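DNA mismatch repair protein MUTS (Thermus aquaticus, PDB 1EWQ) binds mismatched DNA and probably carries out the mismatch-recognition step of DNA repair, with a weak ATPase activity. Local coordinates at residues Leu292-Leu306 with Ile599-Ala611. Residues are numbered along the deposited sequence; the frame is centred on the assembly and turned at random.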
loop_
_atom_site.group_PDB
_atom_site.type_symbol
_atom_site.label_atom_id
_atom_site.label_comp_id
_atom_site.label_asym_id
_atom_site.label_seq_id
_atom_site.Cartn_x
_atom_site.Cartn_y
_atom_site.Cartn_z
ATOM N N LEU C 292 2.002 -22.490 -18.587
ATOM C CA LEU C 292 1.078 -21.421 -18.948
ATOM C C LEU C 292 1.828 -20.274 -19.642
ATOM O O LEU C 292 1.299 -19.647 -20.552
ATOM C CB LEU C 292 0.356 -20.893 -17.702
ATOM C CG LEU C 292 -0.842 -21.703 -17.192
ATOM C CD1 LEU C 292 -1.266 -21.177 -15.824
ATOM C CD2 LEU C 292 -2.001 -21.604 -18.177
ATOM N N ARG C 293 3.059 -20.005 -19.210
ATOM C CA ARG C 293 3.855 -18.927 -19.808
ATOM C C ARG C 293 4.087 -19.198 -21.305
ATOM O O ARG C 293 4.037 -18.286 -22.129
ATOM C CB ARG C 293 5.223 -18.805 -19.103
ATOM C CG ARG C 293 5.743 -17.382 -18.976
ATOM C CD ARG C 293 7.263 -17.307 -18.802
ATOM N NE ARG C 293 7.792 -18.184 -17.758
ATOM C CZ ARG C 293 7.400 -18.166 -16.494
ATOM N NH1 ARG C 293 6.459 -17.313 -16.113
ATOM N NH2 ARG C 293 7.966 -18.977 -15.610
ATOM N N HIS C 294 4.347 -20.459 -21.641
ATOM C CA HIS C 294 4.604 -20.859 -23.027
ATOM C C HIS C 294 3.804 -22.090 -23.444
ATOM O O HIS C 294 4.307 -23.212 -23.372
ATOM C CB HIS C 294 6.094 -21.162 -23.215
ATOM C CG HIS C 294 6.982 -19.976 -23.013
ATOM N ND1 HIS C 294 7.300 -19.101 -24.029
ATOM C CD2 HIS C 294 7.591 -19.503 -21.905
ATOM C CE1 HIS C 294 8.068 -18.137 -23.554
ATOM N NE2 HIS C 294 8.258 -18.359 -22.267
ATOM N N PRO C 295 2.541 -21.899 -23.867
ATOM C CA PRO C 295 1.720 -23.040 -24.296
ATOM C C PRO C 295 2.395 -23.671 -25.513
ATOM O O PRO C 295 3.032 -22.972 -26.302
ATOM C CB PRO C 295 0.372 -22.398 -24.661
ATOM C CG PRO C 295 0.343 -21.138 -23.798
ATOM C CD PRO C 295 1.769 -20.642 -23.875
ATOM N N LEU C 296 2.239 -24.981 -25.672
ATOM C CA LEU C 296 2.848 -25.717 -26.784
ATOM C C LEU C 296 2.093 -25.592 -28.117
ATOM O O LEU C 296 0.920 -25.240 -28.157
ATOM C CB LEU C 296 2.958 -27.207 -26.417
ATOM C CG LEU C 296 3.525 -27.582 -25.043
ATOM C CD1 LEU C 296 3.532 -29.104 -24.905
ATOM C CD2 LEU C 296 4.936 -27.025 -24.869
ATOM N N LEU C 297 2.793 -25.892 -29.207
ATOM C CA LEU C 297 2.216 -25.851 -30.549
ATOM C C LEU C 297 2.173 -27.274 -31.118
ATOM O O LEU C 297 1.629 -27.502 -32.195
ATOM C CB LEU C 297 3.081 -24.995 -31.477
ATOM C CG LEU C 297 3.356 -23.536 -31.118
ATOM C CD1 LEU C 297 4.322 -22.923 -32.149
ATOM C CD2 LEU C 297 2.045 -22.778 -31.089
ATOM N N ASP C 298 2.748 -28.222 -30.386
ATOM C CA ASP C 298 2.833 -29.603 -30.846
ATOM C C ASP C 298 1.793 -30.552 -30.272
ATOM O O ASP C 298 1.744 -30.794 -29.067
ATOM C CB ASP C 298 4.237 -30.124 -30.563
ATOM C CG ASP C 298 5.312 -29.151 -31.023
ATOM O OD1 ASP C 298 5.404 -28.902 -32.252
ATOM O OD2 ASP C 298 6.049 -28.623 -30.155
ATOM N N ARG C 299 0.979 -31.094 -31.167
ATOM C CA ARG C 299 -0.091 -32.018 -30.815
ATOM C C ARG C 299 0.384 -33.212 -29.988
ATOM O O ARG C 299 -0.187 -33.520 -28.943
ATOM C CB ARG C 299 -0.749 -32.518 -32.099
ATOM C CG ARG C 299 -2.093 -33.205 -31.937
ATOM C CD ARG C 299 -2.551 -33.649 -33.317
ATOM N NE ARG C 299 -3.972 -33.954 -33.393
ATOM C CZ ARG C 299 -4.542 -35.000 -32.812
ATOM N NH1 ARG C 299 -3.801 -35.847 -32.106
ATOM N NH2 ARG C 299 -5.852 -35.200 -32.947
ATOM N N GLY C 300 1.427 -33.880 -30.473
ATOM C CA GLY C 300 1.968 -35.050 -29.803
ATOM C C GLY C 300 2.244 -34.863 -28.325
ATOM O O GLY C 300 1.682 -35.585 -27.500
ATOM N N PRO C 301 3.127 -33.924 -27.954
ATOM C CA PRO C 301 3.385 -33.745 -26.523
ATOM C C PRO C 301 2.131 -33.322 -25.751
ATOM O O PRO C 301 1.967 -33.678 -24.582
ATOM C CB PRO C 301 4.512 -32.707 -26.487
ATOM C CG PRO C 301 4.483 -32.065 -27.841
ATOM C CD PRO C 301 4.100 -33.176 -28.767
ATOM N N LEU C 302 1.237 -32.590 -26.404
ATOM C CA LEU C 302 0.009 -32.172 -25.734
ATOM C C LEU C 302 -0.871 -33.383 -25.436
ATOM O O LEU C 302 -1.404 -33.514 -24.340
ATOM C CB LEU C 302 -0.759 -31.158 -26.586
ATOM C CG LEU C 302 -0.168 -29.743 -26.559
ATOM C CD1 LEU C 302 -0.805 -28.900 -27.646
ATOM C CD2 LEU C 302 -0.372 -29.118 -25.174
ATOM N N GLU C 303 -1.014 -34.274 -26.409
ATOM C CA GLU C 303 -1.830 -35.473 -26.213
ATOM C C GLU C 303 -1.226 -36.334 -25.093
ATOM O O GLU C 303 -1.950 -37.013 -24.366
ATOM C CB GLU C 303 -1.922 -36.276 -27.518
ATOM C CG GLU C 303 -2.465 -35.467 -28.706
ATOM C CD GLU C 303 -3.982 -35.329 -28.700
ATOM O OE1 GLU C 303 -4.591 -35.319 -27.609
ATOM O OE2 GLU C 303 -4.574 -35.218 -29.796
ATOM N N ALA C 304 0.095 -36.292 -24.943
ATOM C CA ALA C 304 0.763 -37.058 -23.893
ATOM C C ALA C 304 0.440 -36.447 -22.527
ATOM O O ALA C 304 0.226 -37.169 -21.558
ATOM C CB ALA C 304 2.282 -37.085 -24.122
ATOM N N ARG C 305 0.410 -35.119 -22.452
ATOM C CA ARG C 305 0.082 -34.459 -21.190
ATOM C C ARG C 305 -1.376 -34.774 -20.847
ATOM O O ARG C 305 -1.712 -35.039 -19.694
ATOM C CB ARG C 305 0.259 -32.935 -21.291
ATOM C CG ARG C 305 1.705 -32.402 -21.277
ATOM C CD ARG C 305 1.685 -30.857 -21.295
ATOM N NE ARG C 305 3.022 -30.261 -21.332
ATOM C CZ ARG C 305 3.275 -28.955 -21.411
ATOM N NH1 ARG C 305 2.283 -28.075 -21.457
ATOM N NH2 ARG C 305 4.533 -28.527 -21.461
ATOM N N LEU C 306 -2.244 -34.740 -21.852
ATOM C CA LEU C 306 -3.656 -35.021 -21.617
ATOM C C LEU C 306 -3.850 -36.473 -21.199
ATOM O O LEU C 306 -4.745 -36.775 -20.413
ATOM C CB LEU C 306 -4.492 -34.699 -22.868
ATOM C CG LEU C 306 -4.706 -33.210 -23.173
ATOM C CD1 LEU C 306 -5.369 -33.064 -24.531
ATOM C CD2 LEU C 306 -5.551 -32.551 -22.068
ATOM N N ILE C 599 -10.171 -21.212 -23.070
ATOM C CA ILE C 599 -10.333 -22.630 -23.384
ATOM C C ILE C 599 -9.161 -23.088 -24.256
ATOM O O ILE C 599 -8.580 -24.154 -24.023
ATOM C CB ILE C 599 -11.672 -22.879 -24.120
ATOM C CG1 ILE C 599 -12.833 -22.695 -23.132
ATOM C CG2 ILE C 599 -11.686 -24.268 -24.750
ATOM C CD1 ILE C 599 -14.193 -22.654 -23.806
ATOM N N ALA C 600 -8.819 -22.268 -25.253
ATOM C CA ALA C 600 -7.708 -22.558 -26.168
ATOM C C ALA C 600 -6.391 -22.562 -25.390
ATOM O O ALA C 600 -5.524 -23.410 -25.612
ATOM C CB ALA C 600 -7.651 -21.508 -27.274
ATOM N N LEU C 601 -6.250 -21.613 -24.474
ATOM C CA LEU C 601 -5.040 -21.517 -23.662
ATOM C C LEU C 601 -4.865 -22.769 -22.815
ATOM O O LEU C 601 -3.773 -23.337 -22.743
ATOM C CB LEU C 601 -5.111 -20.294 -22.753
ATOM C CG LEU C 601 -3.976 -20.063 -21.747
ATOM C CD1 LEU C 601 -2.615 -20.336 -22.377
ATOM C CD2 LEU C 601 -4.061 -18.622 -21.250
ATOM N N LEU C 602 -5.953 -23.196 -22.174
ATOM C CA LEU C 602 -5.920 -24.381 -21.323
ATOM C C LEU C 602 -5.596 -25.644 -22.120
ATOM O O LEU C 602 -4.808 -26.478 -21.682
ATOM C CB LEU C 602 -7.258 -24.543 -20.588
ATOM C CG LEU C 602 -7.576 -23.499 -19.508
ATOM C CD1 LEU C 602 -9.001 -23.704 -18.985
ATOM C CD2 LEU C 602 -6.572 -23.617 -18.379
ATOM N N ALA C 603 -6.200 -25.789 -23.294
ATOM C CA ALA C 603 -5.926 -26.962 -24.119
ATOM C C ALA C 603 -4.461 -27.023 -24.556
ATOM O O ALA C 603 -3.861 -28.102 -24.604
ATOM C CB ALA C 603 -6.820 -26.960 -25.346
ATOM N N GLN C 604 -3.877 -25.874 -24.878
ATOM C CA GLN C 604 -2.493 -25.880 -25.332
ATOM C C GLN C 604 -1.468 -25.926 -24.213
ATOM O O GLN C 604 -0.250 -25.801 -24.423
ATOM C CB GLN C 604 -2.269 -24.721 -26.312
ATOM C CG GLN C 604 -2.919 -25.078 -27.669
ATOM C CD GLN C 604 -2.776 -24.021 -28.733
ATOM O OE1 GLN C 604 -3.724 -23.288 -29.013
ATOM N NE2 GLN C 604 -1.590 -23.930 -29.340
ATOM N N VAL C 605 -1.980 -26.173 -23.019
ATOM C CA VAL C 605 -1.150 -26.312 -21.846
ATOM C C VAL C 605 -1.273 -27.782 -21.428
ATOM O O VAL C 605 -0.503 -28.293 -20.609
ATOM C CB VAL C 605 -1.621 -25.313 -20.749
ATOM C CG1 VAL C 605 -1.920 -26.015 -19.436
ATOM C CG2 VAL C 605 -0.574 -24.234 -20.595
ATOM N N GLY C 606 -2.240 -28.472 -22.029
ATOM C CA GLY C 606 -2.440 -29.882 -21.728
ATOM C C GLY C 606 -3.443 -30.104 -20.620
ATOM O O GLY C 606 -3.450 -31.151 -19.978
ATOM N N SER C 607 -4.291 -29.108 -20.398
ATOM C CA SER C 607 -5.307 -29.171 -19.371
ATOM C C SER C 607 -6.670 -29.442 -19.991
ATOM O O SER C 607 -6.895 -29.143 -21.165
ATOM C CB SER C 607 -5.361 -27.835 -18.624
ATOM O OG SER C 607 -6.525 -27.714 -17.823
ATOM N N PHE C 608 -7.570 -30.027 -19.206
ATOM C CA PHE C 608 -8.934 -30.260 -19.675
ATOM C C PHE C 608 -9.517 -28.837 -19.715
ATOM O O PHE C 608 -8.939 -27.921 -19.127
ATOM C CB PHE C 608 -9.710 -31.118 -18.675
ATOM C CG PHE C 608 -9.510 -32.601 -18.849
ATOM C CD1 PHE C 608 -8.295 -33.111 -19.284
ATOM C CD2 PHE C 608 -10.544 -33.495 -18.547
ATOM C CE1 PHE C 608 -8.104 -34.485 -19.421
ATOM C CE2 PHE C 608 -10.366 -34.875 -18.678
ATOM C CZ PHE C 608 -9.143 -35.373 -19.115
ATOM N N VAL C 609 -10.657 -28.644 -20.371
ATOM C CA VAL C 609 -11.228 -27.303 -20.478
ATOM C C VAL C 609 -12.690 -27.238 -20.030
ATOM O O VAL C 609 -13.373 -28.263 -19.954
ATOM C CB VAL C 609 -11.111 -26.791 -21.936
ATOM C CG1 VAL C 609 -9.643 -26.840 -22.395
ATOM C CG2 VAL C 609 -11.975 -27.658 -22.857
ATOM N N PRO C 610 -13.185 -26.023 -19.722
ATOM C CA PRO C 610 -14.570 -25.822 -19.276
ATOM C C PRO C 610 -15.589 -25.843 -20.412
ATOM O O PRO C 610 -15.934 -24.803 -20.964
ATOM C CB PRO C 610 -14.512 -24.458 -18.579
ATOM C CG PRO C 610 -13.466 -23.733 -19.384
ATOM C CD PRO C 610 -12.396 -24.790 -19.538
ATOM N N ALA C 611 -16.068 -27.033 -20.755
ATOM C CA ALA C 611 -17.055 -27.186 -21.821
ATOM C C ALA C 611 -17.619 -28.603 -21.811
ATOM O O ALA C 611 -17.146 -29.459 -21.066
ATOM C CB ALA C 611 -16.410 -26.896 -23.178
#
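Gln604 grips Leu296 through both backbone and side chain. Its carbonyl O accepts the amide of Leu296 (N to O 2.9 Å), while its NE2 gives a hydrogen to Leu296 O at 3.1 Å, lying in the plane of that carbonyl with a fairly straight N-H...O angle of 160°. The side chain reaches there because it runs extended beyond CG (chi2 180°); NE2 also bonds to Phe619 O, and the two bonds together should hold the amide in this rotation.

From helix 299-314, Arg305 stretches from CG to NE and sets NH1 2.9 Å from Val605 O, above the plane of that carbonyl. Leu296 CD1 lies over one face of the guanidinium, 3.5 Å above its plane, and Trp291 adds a cation-pi contact. A leucine here, having no guanidinium, would probably leave Val605 O without this donor and Trp291 without its cationic partner.

Gly606, at positive phi, is the C' residue of the Schellman motif that ends helix 589-603; a side chain here would run into Arg305 CB. Two leucine methyls press on the turn: Leu302 CD2 sits 3.4 Å from Gln604 O, and Leu306 CD2 lies against Gly606 O and also approaches the Phe608 ring obliquely, 3.9 Å from its CD1. Farther back, Pro295 CG packs tightly on Leu601 CD1 (3.4 Å), and Leu292 CD2 touches Val605 CG2.

This buried joint joins MutS domain III to the ATPase domain V: the link between helices 282-293 and 299-314, with the start of the latter, clasps the C-terminal end of helix 589-603, the helix that begins at the end of the predicted P-loop. Helix 272-276 packs against Leu292 and Leu601, and Phe547 of strand 546-547 against Leu302, Leu306 and Ala603.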